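Local coordinates for transaminase (Bacillus megaterium, PDB 5G0A), which catalyses S-selective amino-group transfer with the cofactor pyridoxal-5'-phosphate, as a class-III omega-transaminase, at the interface of chains A and B. Coordinates in Å, arbitrary orientation; residue numbers count along the deposited sequence, not the author numbering. Chains: chain A/B, Transaminase.

The interface of chains A and B. Residues chain A 162, 404, 407; chain B 221, 224-225.
Over one face of the A:Arg162 guanidinium sits the main-chain carbonyl oxygen O of B:Glu224, 3.2 Å above the plane and shifted toward its rim. At the edge of the same group, NH1 of A:Arg162 donates a hydrogen bond of 3.0 Å to the main-chain O of A:Asn407, almost in the guanidinium plane and nearly straight on to the carbonyl. With CG anti to the backbone N (chi1 -174°) and the chain extended as far as NE, the arginine lies along the last turn of helix 214-226 of chain B, its CG 3.6 Å from the main-chain O of B:Asn225 and its CD close to that of B:Glu224, in the two-fold interface between two class-III aminotransferase subunits. An alanine in place of A:Arg162 would probably leave the main-chain carbonyl of A:Asn407 without this donor and open a gap over the B:Glu224 carbonyl.

The amides of A:Asn407 and B:Asn225 meet with their planes 74° apart. ND2 of B:Asn225 gives a bent hydrogen bond of 3.2 Å to OD1 of A:Asn407; it approaches in the plane of the side-chain carbonyl, whereas OD1 is tilted from the donor's amide plane. The other branch, ND2 of A:Asn407, makes a weak hydrogen bond to the carboxylate OE1 of B:Glu224. Water 1 ties the same two groups together, 2.8 Å from OE1 of B:Glu224, and also reaches O of A:Leu404. CD2 of A:Leu404 packs against the carboxylate carbon CD of B:Glu224 at 3.7 Å.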
ATOM      1  N   ARG A 162      -6.911  10.803 -15.732  1.00 22.51           N
ATOM      2  CA  ARG A 162      -5.648  10.212 -16.194  1.00 23.01           C
ATOM      3  C   ARG A 162      -4.610  11.249 -16.586  1.00 22.48           C
ATOM      4  O   ARG A 162      -3.404  11.097 -16.278  1.00 21.88           O
ATOM      5  CB  ARG A 162      -5.932   9.276 -17.388  1.00 21.74           C
ATOM      6  CG  ARG A 162      -4.712   8.494 -17.853  1.00 23.42           C
ATOM      7  CD  ARG A 162      -5.055   7.733 -19.121  1.00 23.87           C
ATOM      8  NE  ARG A 162      -3.906   6.912 -19.521  1.00 25.61           N
ATOM      9  CZ  ARG A 162      -3.803   6.322 -20.711  1.00 27.61           C
ATOM     10  NH1 ARG A 162      -4.773   6.455 -21.617  1.00 28.28           N
ATOM     11  NH2 ARG A 162      -2.736   5.587 -20.985  1.00 27.52           N
ATOM     12  N   LEU A 404     -10.261   8.309 -27.077  1.00 28.38           N
ATOM     13  CA  LEU A 404     -10.008   8.094 -25.651  1.00 27.94           C
ATOM     14  C   LEU A 404     -10.770   9.058 -24.754  1.00 27.68           C
ATOM     15  O   LEU A 404     -10.972   8.770 -23.562  1.00 28.37           O
ATOM     16  CB  LEU A 404      -8.498   8.106 -25.328  1.00 29.23           C
ATOM     17  CG  LEU A 404      -7.788   6.744 -25.478  1.00 30.67           C
ATOM     18  CD1 LEU A 404      -6.270   6.896 -25.449  1.00 32.66           C
ATOM     19  CD2 LEU A 404      -8.265   5.727 -24.446  1.00 33.07           C
ATOM     20  N   ASN A 407     -10.206   9.826 -21.015  1.00 26.54           N
ATOM     21  CA  ASN A 407      -9.018   9.013 -20.746  1.00 25.99           C
ATOM     22  C   ASN A 407      -7.841   9.301 -21.682  1.00 24.59           C
ATOM     23  O   ASN A 407      -6.941   8.500 -21.790  1.00 26.85           O
ATOM     24  CB  ASN A 407      -9.359   7.504 -20.737  1.00 27.62           C
ATOM     25  CG  ASN A 407     -10.046   7.065 -19.459  1.00 30.41           C
ATOM     26  OD1 ASN A 407      -9.802   7.609 -18.383  1.00 31.24           O
ATOM     27  ND2 ASN A 407     -10.925   6.075 -19.575  1.00 29.44           N
TER
ATOM     28  N   ARG B 221     -12.580   0.558 -19.617  1.00 26.12           N
ATOM     29  CA  ARG B 221     -12.501   1.943 -19.121  1.00 28.64           C
ATOM     30  C   ARG B 221     -11.617   2.044 -17.885  1.00 26.87           C
ATOM     31  O   ARG B 221     -10.849   2.976 -17.736  1.00 26.03           O
ATOM     32  CB  ARG B 221     -13.890   2.475 -18.778  1.00 32.88           C
ATOM     33  CG  ARG B 221     -14.699   3.007 -19.951  1.00 38.09           C
ATOM     34  CD  ARG B 221     -15.836   3.846 -19.384  1.00 44.21           C
ATOM     35  NE  ARG B 221     -16.623   4.535 -20.408  1.00 53.02           N
ATOM     36  CZ  ARG B 221     -17.128   5.754 -20.252  1.00 48.73           C
ATOM     37  NH1 ARG B 221     -16.910   6.422 -19.120  1.00 52.01           N
ATOM     38  NH2 ARG B 221     -17.830   6.313 -21.226  1.00 55.60           N
ATOM     39  N   GLU B 224      -7.945   1.686 -19.064  1.00 25.56           N
ATOM     40  CA  GLU B 224      -7.550   2.928 -19.729  1.00 26.46           C
ATOM     41  C   GLU B 224      -7.268   3.992 -18.693  1.00 28.12           C
ATOM     42  O   GLU B 224      -6.241   4.655 -18.772  1.00 27.89           O
ATOM     43  CB  GLU B 224      -8.648   3.425 -20.648  1.00 28.44           C
ATOM     44  CG  GLU B 224      -8.790   2.611 -21.923  1.00 32.40           C
ATOM     45  CD  GLU B 224     -10.048   3.003 -22.679  1.00 39.44           C
ATOM     46  OE1 GLU B 224     -10.851   3.823 -22.153  1.00 43.12           O
ATOM     47  OE2 GLU B 224     -10.231   2.498 -23.798  1.00 41.49           O
ATOM     48  N   ASN B 225      -8.158   4.111 -17.707  1.00 25.58           N
ATOM     49  CA  ASN B 225      -8.030   5.165 -16.677  1.00 25.59           C
ATOM     50  C   ASN B 225      -6.757   5.032 -15.833  1.00 23.82           C
ATOM     51  O   ASN B 225      -6.070   6.017 -15.568  1.00 25.55           O
ATOM     52  CB  ASN B 225      -9.258   5.189 -15.770  1.00 24.31           C
ATOM     53  CG  ASN B 225      -9.255   6.367 -14.812  1.00 25.50           C
ATOM     54  OD1 ASN B 225      -8.641   6.321 -13.728  1.00 26.93           O
ATOM     55  ND2 ASN B 225      -9.938   7.434 -15.198  1.00 27.61           N
TER
HETATM   56  O   HOH W   1     -12.290   6.173 -22.262  1.00 50.68           O